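Local atomic coordinates of lipoprotein (Clostridium difficile, PDB entry 4OTE), a protein that probably binds methionine in the cleft between its two lobes as the substrate-binding lipoprotein of an uptake system. Residues Asp98-Lys101 with Lys102-Ile106; Cys115-Asn118 with Leu119-Glu123; Pro160-Leu163 with Pro164-Ala168; Ile171-Thr174 with Tyr175-Ala179. All coordinates share one frame; numbering follows the deposited sequence.

From the N terminus, contact 1 closes the tight turn that delivers the chain into strand 105-109, and contact 2 follows at once on helix 112-124, with Ile106 touching Leu122. After strand 150-154, contact 3 lies in the connection leading to strand 168-171, where Thr167 and Ala168 pair along Thr105 of contact 1. Contact 4 then carries the end of that strand into helix 173-176, beside the selenomethionine, and Ile171 packs on Pro160 and Leu163 of contact 3. All four are local and come in series, so none nests or crosses. Together they tie the five-stranded sheet to one covering helix, to its loops and to the ligand cleft.

Contact 1 of 4, residues Asp98-Lys101 with Lys102-Ile106; sequences DEFK and KGDTI. With ZN (zinc ion), chain K; ZN (zinc ion), chain E.
Lys101 and Asp104 face each other across a type II beta turn, and polar bonds of three kinds join them. The backbone bond of the turn runs from Asp104 N to Lys101 O at 3.2 Å. In the reverse direction, the carboxylate of Asp104 takes the N-H of Lys101, with Lys101 N to Asp104 OD2 at 2.9 Å and an angle of 155° at the hydrogen. This donor comes from above the carboxylate plane, 66° out of it. The other oxygen forms the salt bridge, Lys101 NZ to Asp104 OD1 at 2.7 Å, through its syn lone pair. The lysine chain bends at chi2 and chi4, which curls the ammonium back over the turn, and a water accepts from NZ while giving a weak bond to OD2. Gly103, with phi at 93°, occupies the third position of the turn.

Apolar and aromatic contacts come from Phe100. The edge of its ring meets the carboxylate, Phe100 CD1 to Asp104 OD2 at 3.6 Å. Phe100 CZ also touches Ile106 CD1 at 3.8 Å, the two side chains crossing at about a right angle.

Metal bonds mark the outer end. Asp98 OD1 lies 2.6 Å from a zinc ion that also carries four waters; Glu99 OE2 binds a second zinc, while Glu99 OE1 accepts from Lys95 N.

With a backbone N-H, an ammonium group and an aromatic edge all directed at it, the buried Asp104 carboxylate probably stays ionised. Its bonds from Lys101 N to OD2 and from Lys101 NZ to OD1 hold the turn that leads into strand 105-109.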
loop_
_atom_site.group_PDB
_atom_site.type_symbol
_atom_site.label_atom_id
_atom_site.label_comp_id
_atom_site.label_asym_id
_atom_site.label_seq_id
_atom_site.Cartn_x
_atom_site.Cartn_y
_atom_site.Cartn_z
ATOM N N ASP A 98 -5.987 -23.285 4.454
ATOM C CA ASP A 98 -6.671 -24.581 4.488
ATOM C C ASP A 98 -7.461 -24.818 5.782
ATOM O O ASP A 98 -8.347 -25.670 5.809
ATOM C CB ASP A 98 -5.664 -25.729 4.312
ATOM C CG ASP A 98 -5.000 -25.732 2.944
ATOM O OD1 ASP A 98 -5.565 -25.142 1.999
ATOM O OD2 ASP A 98 -3.910 -26.331 2.814
ATOM N N GLU A 99 -7.137 -24.075 6.841
ATOM C CA GLU A 99 -7.752 -24.278 8.154
ATOM C C GLU A 99 -9.025 -23.454 8.391
ATOM O O GLU A 99 -9.607 -23.528 9.473
ATOM C CB GLU A 99 -6.726 -23.993 9.257
ATOM C CG GLU A 99 -5.511 -24.908 9.190
ATOM C CD GLU A 99 -4.542 -24.707 10.341
ATOM O OE1 GLU A 99 -3.965 -23.604 10.462
ATOM O OE2 GLU A 99 -4.334 -25.664 11.117
ATOM N N PHE A 100 -9.459 -22.676 7.395
ATOM C CA PHE A 100 -10.729 -21.949 7.501
ATOM C C PHE A 100 -11.899 -22.930 7.629
ATOM O O PHE A 100 -11.903 -23.987 7.000
ATOM C CB PHE A 100 -10.955 -21.011 6.301
ATOM C CG PHE A 100 -10.238 -19.686 6.412
ATOM C CD1 PHE A 100 -10.498 -18.824 7.473
ATOM C CD2 PHE A 100 -9.316 -19.294 5.449
ATOM C CE1 PHE A 100 -9.840 -17.609 7.578
ATOM C CE2 PHE A 100 -8.656 -18.077 5.549
ATOM C CZ PHE A 100 -8.919 -17.233 6.614
ATOM N N LYS A 101 -12.877 -22.570 8.456
ATOM C CA LYS A 101 -14.062 -23.400 8.702
ATOM C C LYS A 101 -15.303 -22.519 8.855
ATOM O O LYS A 101 -15.196 -21.293 8.867
ATOM C CB LYS A 101 -13.864 -24.258 9.958
ATOM C CG LYS A 101 -13.392 -23.487 11.185
ATOM C CD LYS A 101 -13.984 -24.049 12.470
ATOM C CE LYS A 101 -13.313 -23.484 13.715
ATOM N NZ LYS A 101 -13.164 -22.000 13.705
ATOM N N LYS A 102 -16.472 -23.150 8.969
ATOM C CA LYS A 102 -17.741 -22.433 9.173
ATOM C C LYS A 102 -17.671 -21.468 10.352
ATOM O O LYS A 102 -17.164 -21.818 11.418
ATOM C CB LYS A 102 -18.907 -23.408 9.391
ATOM C CG LYS A 102 -19.891 -23.505 8.231
ATOM C CD LYS A 102 -19.364 -24.367 7.096
ATOM C CE LYS A 102 -20.442 -24.616 6.051
ATOM N NZ LYS A 102 -20.040 -25.659 5.068
ATOM N N GLY A 103 -18.175 -20.254 10.146
ATOM C CA GLY A 103 -18.235 -19.250 11.203
ATOM C C GLY A 103 -17.046 -18.306 11.252
ATOM O O GLY A 103 -17.138 -17.229 11.844
ATOM N N ASP A 104 -15.931 -18.697 10.635
ATOM C CA ASP A 104 -14.712 -17.889 10.674
ATOM C C ASP A 104 -14.935 -16.509 10.056
ATOM O O ASP A 104 -15.705 -16.355 9.105
ATOM C CB ASP A 104 -13.555 -18.598 9.957
ATOM C CG ASP A 104 -12.983 -19.764 10.757
ATOM O OD1 ASP A 104 -13.472 -20.049 11.870
ATOM O OD2 ASP A 104 -12.029 -20.404 10.265
ATOM N N THR A 105 -14.248 -15.512 10.608
ATOM C CA THR A 105 -14.409 -14.128 10.188
ATOM C C THR A 105 -13.114 -13.574 9.595
ATOM O O THR A 105 -12.033 -13.780 10.152
ATOM C CB THR A 105 -14.831 -13.246 11.378
ATOM O OG1 THR A 105 -13.833 -13.319 12.404
ATOM C CG2 THR A 105 -16.165 -13.708 11.949
ATOM N N ILE A 106 -13.231 -12.878 8.466
ATOM C CA ILE A 106 -12.103 -12.162 7.873
ATOM C C ILE A 106 -12.369 -10.656 7.929
ATOM O O ILE A 106 -13.398 -10.184 7.441
ATOM C CB ILE A 106 -11.838 -12.604 6.414
ATOM C CG1 ILE A 106 -11.448 -14.088 6.377
ATOM C CG2 ILE A 106 -10.729 -11.762 5.784
ATOM C CD1 ILE A 106 -11.206 -14.638 4.987
HETATM ZN ZN ZN K . -3.767 -25.304 0.184
HETATM ZN ZN ZN E . -2.758 -25.522 12.053
HETATM O O HOH W 1 -3.145 -27.165 0.294
HETATM O O HOH W 2 -10.367 -20.892 13.092
HETATM O O HOH W 3 -4.610 -23.034 -0.586
HETATM O O HOH W 4 -5.458 -25.803 -0.801
HETATM O O HOH W 5 -2.266 -24.449 -1.686
#

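Contact 2 of 4, residues Cys115-Asn118 with Leu119-Glu123; sequences CSKN and LRYLE. With ACT (acetate ion), chain S.
The Tyr121 ring has the carbonyl oxygen of Lys117 over one face, 3.3 Å above the plane and displaced toward the rim, with Asn118 OD1 at its edge, 3.8 Å from Tyr121 CD2. The amide and ring planes are turned 41° apart. These are contacts of the i to i+3 and i to i+4 kind along one alpha-helix, 112-124, which packs against the sheet strands 105-109, 150-154 and 168-171.

Lys117 and Tyr121 run side by side, pointing the same way. With its CG anti to the backbone N (chi1 -173°), the lysine lays its methylenes along the phenol end of the ring, and Lys117 CD comes to 3.4 Å from Tyr121 OH. A bend at chi3 then carries the ammonium beyond the ring, where it makes a cation-pi contact with Tyr197 and a weak bond, Lys117 NZ to OXT at 3.5 Å, to an acetate probably from the crystallisation liquor.

The backbone supplies four regular bonds across this length, from Leu119 N to Cys115 O at 3.0 Å through to Leu122 N to Asn118 O at 3.1 Å. On another flank, Arg120 NH1 meets Glu123 OE1 at 2.7 Å in a salt bridge whose hydrogen bond is weak, bent to 126° at the hydrogen; Arg120 NH2 continues to Pro131 O and Glu123 OE2 to Leu130 N. On the sheet side, Leu119 and Leu122 both reach Phe151, and one turn back Cys115 SG touches Leu119 CD1 at 4.1 Å.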
loop_
_atom_site.group_PDB
_atom_site.type_symbol
_atom_site.label_atom_id
_atom_site.label_comp_id
_atom_site.label_asym_id
_atom_site.label_seq_id
_atom_site.Cartn_x
_atom_site.Cartn_y
_atom_site.Cartn_z
ATOM N N CYS A 115 -11.509 -3.788 -0.769
ATOM C CA CYS A 115 -12.470 -4.840 -0.448
ATOM C C CYS A 115 -12.667 -5.780 -1.637
ATOM O O CYS A 115 -12.504 -6.995 -1.515
ATOM C CB CYS A 115 -13.808 -4.218 -0.056
ATOM S SG CYS A 115 -15.118 -5.405 0.316
ATOM N N SER A 116 -13.010 -5.199 -2.783
ATOM C CA SER A 116 -13.200 -5.950 -4.022
ATOM C C SER A 116 -11.964 -6.783 -4.382
ATOM O O SER A 116 -12.069 -7.960 -4.742
ATOM C CB SER A 116 -13.530 -4.980 -5.161
ATOM O OG SER A 116 -13.606 -5.648 -6.404
ATOM N N LYS A 117 -10.797 -6.161 -4.279
ATOM C CA LYS A 117 -9.537 -6.818 -4.607
ATOM C C LYS A 117 -9.227 -7.971 -3.644
ATOM O O LYS A 117 -8.760 -9.033 -4.061
ATOM C CB LYS A 117 -8.414 -5.788 -4.591
ATOM C CG LYS A 117 -7.080 -6.304 -5.089
ATOM C CD LYS A 117 -6.182 -5.172 -5.566
ATOM C CE LYS A 117 -6.007 -4.087 -4.515
ATOM N NZ LYS A 117 -5.189 -2.966 -5.038
ATOM N N ASN A 118 -9.499 -7.755 -2.360
ATOM C CA ASN A 118 -9.332 -8.796 -1.348
ATOM C C ASN A 118 -10.245 -10.000 -1.571
ATOM O O ASN A 118 -9.822 -11.145 -1.380
ATOM C CB ASN A 118 -9.557 -8.223 0.057
ATOM C CG ASN A 118 -8.386 -7.387 0.544
ATOM O OD1 ASN A 118 -7.286 -7.437 -0.013
ATOM N ND2 ASN A 118 -8.614 -6.624 1.601
ATOM N N LEU A 119 -11.491 -9.744 -1.968
ATOM C CA LEU A 119 -12.439 -10.823 -2.243
ATOM C C LEU A 119 -11.994 -11.652 -3.441
ATOM O O LEU A 119 -12.151 -12.873 -3.440
ATOM C CB LEU A 119 -13.848 -10.274 -2.475
ATOM C CG LEU A 119 -14.535 -9.654 -1.254
ATOM C CD1 LEU A 119 -15.815 -8.948 -1.679
ATOM C CD2 LEU A 119 -14.825 -10.697 -0.184
ATOM N N ARG A 120 -11.429 -10.992 -4.452
ATOM C CA ARG A 120 -10.910 -11.695 -5.626
ATOM C C ARG A 120 -9.660 -12.517 -5.311
ATOM O O ARG A 120 -9.440 -13.561 -5.929
ATOM C CB ARG A 120 -10.640 -10.728 -6.781
ATOM C CG ARG A 120 -11.910 -10.106 -7.352
ATOM C CD ARG A 120 -12.018 -10.287 -8.860
ATOM N NE ARG A 120 -13.323 -9.860 -9.377
ATOM C CZ ARG A 120 -14.324 -10.670 -9.731
ATOM N NH1 ARG A 120 -14.219 -11.994 -9.636
ATOM N NH2 ARG A 120 -15.456 -10.146 -10.190
ATOM N N TYR A 121 -8.845 -12.059 -4.359
ATOM C CA TYR A 121 -7.720 -12.870 -3.891
ATOM C C TYR A 121 -8.256 -14.160 -3.271
ATOM O O TYR A 121 -7.785 -15.251 -3.591
ATOM C CB TYR A 121 -6.849 -12.127 -2.868
ATOM C CG TYR A 121 -6.074 -10.927 -3.392
ATOM C CD1 TYR A 121 -5.484 -10.935 -4.658
ATOM C CD2 TYR A 121 -5.897 -9.797 -2.597
ATOM C CE1 TYR A 121 -4.771 -9.841 -5.124
ATOM C CE2 TYR A 121 -5.185 -8.701 -3.053
ATOM C CZ TYR A 121 -4.620 -8.725 -4.317
ATOM O OH TYR A 121 -3.907 -7.628 -4.767
ATOM N N LEU A 122 -9.255 -14.029 -2.402
ATOM C CA LEU A 122 -9.875 -15.187 -1.756
ATOM C C LEU A 122 -10.532 -16.136 -2.767
ATOM O O LEU A 122 -10.537 -17.355 -2.563
ATOM C CB LEU A 122 -10.892 -14.741 -0.701
ATOM C CG LEU A 122 -10.308 -14.007 0.511
ATOM C CD1 LEU A 122 -11.420 -13.478 1.404
ATOM C CD2 LEU A 122 -9.368 -14.900 1.306
ATOM N N GLU A 123 -11.075 -15.579 -3.850
ATOM C CA GLU A 123 -11.597 -16.384 -4.953
ATOM C C GLU A 123 -10.484 -17.183 -5.625
ATOM O O GLU A 123 -10.638 -18.379 -5.877
ATOM C CB GLU A 123 -12.293 -15.498 -5.992
ATOM C CG GLU A 123 -12.814 -16.249 -7.212
ATOM C CD GLU A 123 -13.639 -15.370 -8.132
ATOM O OE1 GLU A 123 -13.217 -14.224 -8.395
ATOM O OE2 GLU A 123 -14.706 -15.829 -8.598
HETATM C C ACT S . -2.816 -2.823 -2.350
HETATM O O ACT S . -2.560 -3.416 -1.278
HETATM O OXT ACT S . -3.345 -1.691 -2.394
HETATM C CH3 ACT S . -2.464 -3.499 -3.631
#

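Contact 3 of 4, residues Pro160-Leu163 with Pro164-Ala168; sequences PSSL and PDVTA
Ser162 and Asp165 close a single turn with helix-like backbone angles but without regular helical bonding: Asp165 N donates to Ser162 O at 2.8 Å, three residues back. The turn sits in the crossover from strand 150-154 to strand 168-171, which are parallel to strand 105-109 and flank it on either side in the sheet. The bond is short but bent: the donor lies 48° out of the carbonyl plane and the angle at the hydrogen is 143°. A preceding bond of the same span, Leu163 N to Pro160 O at 3.4 Å, is weak.

Side chains gather round the same carbonyl. Val166 CG2 packs 3.4 Å from Ser162 O, and Asp165 CB reaches it at 3.6 Å from another direction. Pro164 has no N-H for the carbonyls behind it, and its CD lies 3.5 Å from Ser161 O. The proline ring also lies against Leu163 CB, as the Leu-Pro link requires.

Farther out, the serine hydroxyls fasten the turn to the chain before it, Ser162 OG to Ile159 O and Ser161 OG to Gln158 O. For Ser162, chi1 at 78° directs the hydroxyl back toward Ile159 O. The Leu163 side chain is received by Ala169, Ile171 and Tyr90 of the sheet, while Val166 rests on Thr105. Thr167 OG1 accepts from Thr105 N, which fixes the entry to the strand, and Thr167 O takes a hydrogen bond from Ser91 OG.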
loop_
_atom_site.group_PDB
_atom_site.type_symbol
_atom_site.label_atom_id
_atom_site.label_comp_id
_atom_site.label_asym_id
_atom_site.label_seq_id
_atom_site.Cartn_x
_atom_site.Cartn_y
_atom_site.Cartn_z
ATOM N N PRO A 160 -5.463 -3.827 12.263
ATOM C CA PRO A 160 -4.437 -4.508 13.060
ATOM C C PRO A 160 -4.907 -4.920 14.464
ATOM O O PRO A 160 -4.643 -6.045 14.894
ATOM C CB PRO A 160 -3.314 -3.473 13.137
ATOM C CG PRO A 160 -3.466 -2.679 11.886
ATOM C CD PRO A 160 -4.950 -2.578 11.671
ATOM N N SER A 161 -5.620 -4.035 15.157
ATOM C CA SER A 161 -6.103 -4.340 16.511
ATOM C C SER A 161 -7.286 -5.321 16.538
ATOM O O SER A 161 -7.703 -5.746 17.613
ATOM C CB SER A 161 -6.485 -3.054 17.251
ATOM O OG SER A 161 -7.689 -2.507 16.743
ATOM N N SER A 162 -7.821 -5.674 15.370
ATOM C CA SER A 162 -8.938 -6.619 15.272
ATOM C C SER A 162 -8.504 -8.094 15.240
ATOM O O SER A 162 -9.336 -8.994 15.404
ATOM C CB SER A 162 -9.765 -6.314 14.020
ATOM O OG SER A 162 -9.135 -6.807 12.846
ATOM N N LEU A 163 -7.211 -8.342 15.030
ATOM C CA LEU A 163 -6.706 -9.707 14.824
ATOM C C LEU A 163 -7.019 -10.693 15.955
ATOM O O LEU A 163 -7.268 -11.868 15.688
ATOM C CB LEU A 163 -5.195 -9.699 14.544
ATOM C CG LEU A 163 -4.790 -9.402 13.099
ATOM C CD1 LEU A 163 -3.283 -9.194 13.010
ATOM C CD2 LEU A 163 -5.234 -10.514 12.157
ATOM N N PRO A 164 -6.997 -10.231 17.218
ATOM C CA PRO A 164 -7.406 -11.128 18.303
ATOM C C PRO A 164 -8.891 -11.518 18.272
ATOM O O PRO A 164 -9.254 -12.561 18.805
ATOM C CB PRO A 164 -7.091 -10.316 19.567
ATOM C CG PRO A 164 -6.043 -9.348 19.145
ATOM C CD PRO A 164 -6.408 -8.986 17.737
ATOM N N ASP A 165 -9.730 -10.694 17.646
ATOM C CA ASP A 165 -11.179 -10.907 17.650
ATOM C C ASP A 165 -11.721 -11.511 16.349
ATOM O O ASP A 165 -12.920 -11.768 16.245
ATOM C CB ASP A 165 -11.890 -9.577 17.925
ATOM C CG ASP A 165 -11.309 -8.841 19.122
ATOM O OD1 ASP A 165 -11.009 -9.496 20.142
ATOM O OD2 ASP A 165 -11.150 -7.606 19.039
ATOM N N VAL A 166 -10.849 -11.724 15.365
ATOM C CA VAL A 166 -11.240 -12.332 14.085
ATOM C C VAL A 166 -10.312 -13.497 13.747
ATOM O O VAL A 166 -9.291 -13.684 14.401
ATOM C CB VAL A 166 -11.229 -11.307 12.923
ATOM C CG1 VAL A 166 -12.157 -10.141 13.231
ATOM C CG2 VAL A 166 -9.815 -10.811 12.630
ATOM N N THR A 167 -10.672 -14.280 12.732
ATOM C CA THR A 167 -9.864 -15.434 12.333
ATOM C C THR A 167 -8.627 -14.991 11.564
ATOM O O THR A 167 -7.528 -15.459 11.841
ATOM C CB THR A 167 -10.652 -16.430 11.458
ATOM O OG1 THR A 167 -11.885 -16.769 12.102
ATOM C CG2 THR A 167 -9.837 -17.704 11.225
ATOM N N ALA A 168 -8.824 -14.103 10.592
ATOM C CA ALA A 168 -7.733 -13.550 9.790
ATOM C C ALA A 168 -8.074 -12.138 9.313
ATOM O O ALA A 168 -9.228 -11.723 9.389
ATOM C CB ALA A 168 -7.450 -14.450 8.600
HETATM O O HOH W 6 -6.379 -13.734 13.775
#

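Contact 4 of 4, residues Ile171-Thr174 with Tyr175-Ala179; sequences IDTT and YAVPA. With MSE (selenomethionine), chain C.
Ile171 and Tyr175 cross at about a right angle, the methyl branch of the isoleucine bearing on the root of the tyrosine, with Ile171 CG2 to Tyr175 CB at 3.9 Å. The same methyl also meets the next residue, Ile171 CG2 to Ala176 CB at 4.0 Å, because CG2, anti to the backbone N, is turned toward Tyr175 and Ala176. Thr173 and Val177 instead lie alongside one another, pointing the same way, and their methyls touch, Thr173 CG2 to Val177 CG2 at 3.8 Å; both pack on Val14 of helix 13-22.

The backbone here is the first turn of helix 173-176, following strand 168-171, with Asp172 in the N-cap position though its carboxylate makes no capping bond. Its carbonyl does the work, gripped by two donors: Tyr175 N at 2.9 Å from Asp172 O, 57° out of the carbonyl plane, and Ala176 N at 2.8 Å from Asp172 O, nearly along the C=O axis. Val177 N adds a bond to Thr173 O at 3.1 Å.

The carboxylate and hydroxyl of this turn face the ligand pocket. Asp172 OD2 is paired with Tyr42 OH, whose ring also meets Tyr175 edge-to-face. The selenomethionine amino group gives a weak bond to Thr174 OG1 at 3.5 Å, and that hydroxyl is also hydrogen-bonded to Val14 O. At the far end of the turn, Pro178 CD approaches Thr174 O to 3.2 Å, where a proline has no N-H to offer.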
loop_
_atom_site.group_PDB
_atom_site.type_symbol
_atom_site.label_atom_id
_atom_site.label_comp_id
_atom_site.label_asym_id
_atom_site.label_seq_id
_atom_site.Cartn_x
_atom_site.Cartn_y
_atom_site.Cartn_z
ATOM N N ILE A 171 -4.111 -6.841 5.732
ATOM C CA ILE A 171 -3.523 -5.597 6.240
ATOM C C ILE A 171 -2.387 -5.095 5.344
ATOM O O ILE A 171 -1.426 -5.824 5.062
ATOM C CB ILE A 171 -2.987 -5.766 7.682
ATOM C CG1 ILE A 171 -4.055 -6.387 8.591
ATOM C CG2 ILE A 171 -2.545 -4.419 8.250
ATOM C CD1 ILE A 171 -3.604 -6.620 10.016
ATOM N N ASP A 172 -2.505 -3.840 4.909
ATOM C CA ASP A 172 -1.445 -3.177 4.154
ATOM C C ASP A 172 -0.148 -3.190 4.952
ATOM O O ASP A 172 -0.156 -3.001 6.168
ATOM C CB ASP A 172 -1.818 -1.724 3.837
ATOM C CG ASP A 172 -2.936 -1.606 2.822
ATOM O OD1 ASP A 172 -3.672 -2.594 2.618
ATOM O OD2 ASP A 172 -3.089 -0.516 2.231
ATOM N N THR A 173 0.967 -3.388 4.264
ATOM C CA THR A 173 2.270 -3.398 4.919
ATOM C C THR A 173 2.534 -2.063 5.621
ATOM O O THR A 173 3.132 -2.041 6.698
ATOM C CB THR A 173 3.381 -3.795 3.923
ATOM O OG1 THR A 173 3.305 -5.206 3.703
ATOM C CG2 THR A 173 4.784 -3.449 4.440
ATOM N N THR A 174 2.056 -0.964 5.026
ATOM C CA THR A 174 2.134 0.366 5.651
ATOM C C THR A 174 1.532 0.393 7.071
ATOM O O THR A 174 2.019 1.114 7.937
ATOM C CB THR A 174 1.464 1.443 4.759
ATOM O OG1 THR A 174 2.246 1.643 3.576
ATOM C CG2 THR A 174 1.331 2.776 5.482
ATOM N N TYR A 175 0.488 -0.398 7.304
ATOM C CA TYR A 175 -0.124 -0.505 8.634
ATOM C C TYR A 175 0.430 -1.668 9.459
ATOM O O TYR A 175 0.562 -1.556 10.679
ATOM C CB TYR A 175 -1.642 -0.628 8.507
ATOM C CG TYR A 175 -2.293 0.682 8.163
ATOM C CD1 TYR A 175 -2.885 1.464 9.152
ATOM C CD2 TYR A 175 -2.294 1.161 6.858
ATOM C CE1 TYR A 175 -3.477 2.678 8.847
ATOM C CE2 TYR A 175 -2.879 2.378 6.544
ATOM C CZ TYR A 175 -3.471 3.131 7.542
ATOM O OH TYR A 175 -4.057 4.338 7.240
ATOM N N ALA A 176 0.762 -2.772 8.795
ATOM C CA ALA A 176 1.205 -3.986 9.481
ATOM C C ALA A 176 2.518 -3.801 10.243
ATOM O O ALA A 176 2.621 -4.176 11.417
ATOM C CB ALA A 176 1.336 -5.136 8.489
ATOM N N VAL A 177 3.517 -3.224 9.573
ATOM C CA VAL A 177 4.865 -3.151 10.138
ATOM C C VAL A 177 4.932 -2.271 11.398
ATOM O O VAL A 177 5.492 -2.698 12.406
ATOM C CB VAL A 177 5.915 -2.716 9.093
ATOM C CG1 VAL A 177 7.266 -2.467 9.751
ATOM C CG2 VAL A 177 6.052 -3.778 8.015
ATOM N N PRO A 178 4.364 -1.051 11.352
ATOM C CA PRO A 178 4.367 -0.234 12.573
ATOM C C PRO A 178 3.543 -0.834 13.712
ATOM O O PRO A 178 3.809 -0.545 14.874
ATOM C CB PRO A 178 3.759 1.097 12.111
ATOM C CG PRO A 178 3.962 1.123 10.637
ATOM C CD PRO A 178 3.829 -0.303 10.202
ATOM N N ALA A 179 2.556 -1.662 13.378
ATOM C CA ALA A 179 1.760 -2.369 14.384
ATOM C C ALA A 179 2.489 -3.577 14.985
ATOM O O ALA A 179 1.942 -4.261 15.847
ATOM C CB ALA A 179 0.431 -2.809 13.784
HETATM N N MSE C 301 1.287 0.375 0.500
HETATM C CA MSE C 301 -0.152 0.268 0.086
HETATM C C MSE C 301 -0.302 -0.909 -0.815
HETATM O O MSE C 301 0.379 -1.005 -1.841
HETATM O OXT MSE C 301 -1.120 -1.785 -0.529
HETATM C CB MSE C 301 -0.662 1.511 -0.641
HETATM C CG MSE C 301 -2.169 1.437 -0.906
HETATM SE SE MSE C 301 -2.763 2.960 -2.009
HETATM C CE MSE C 301 -2.596 4.341 -0.630
#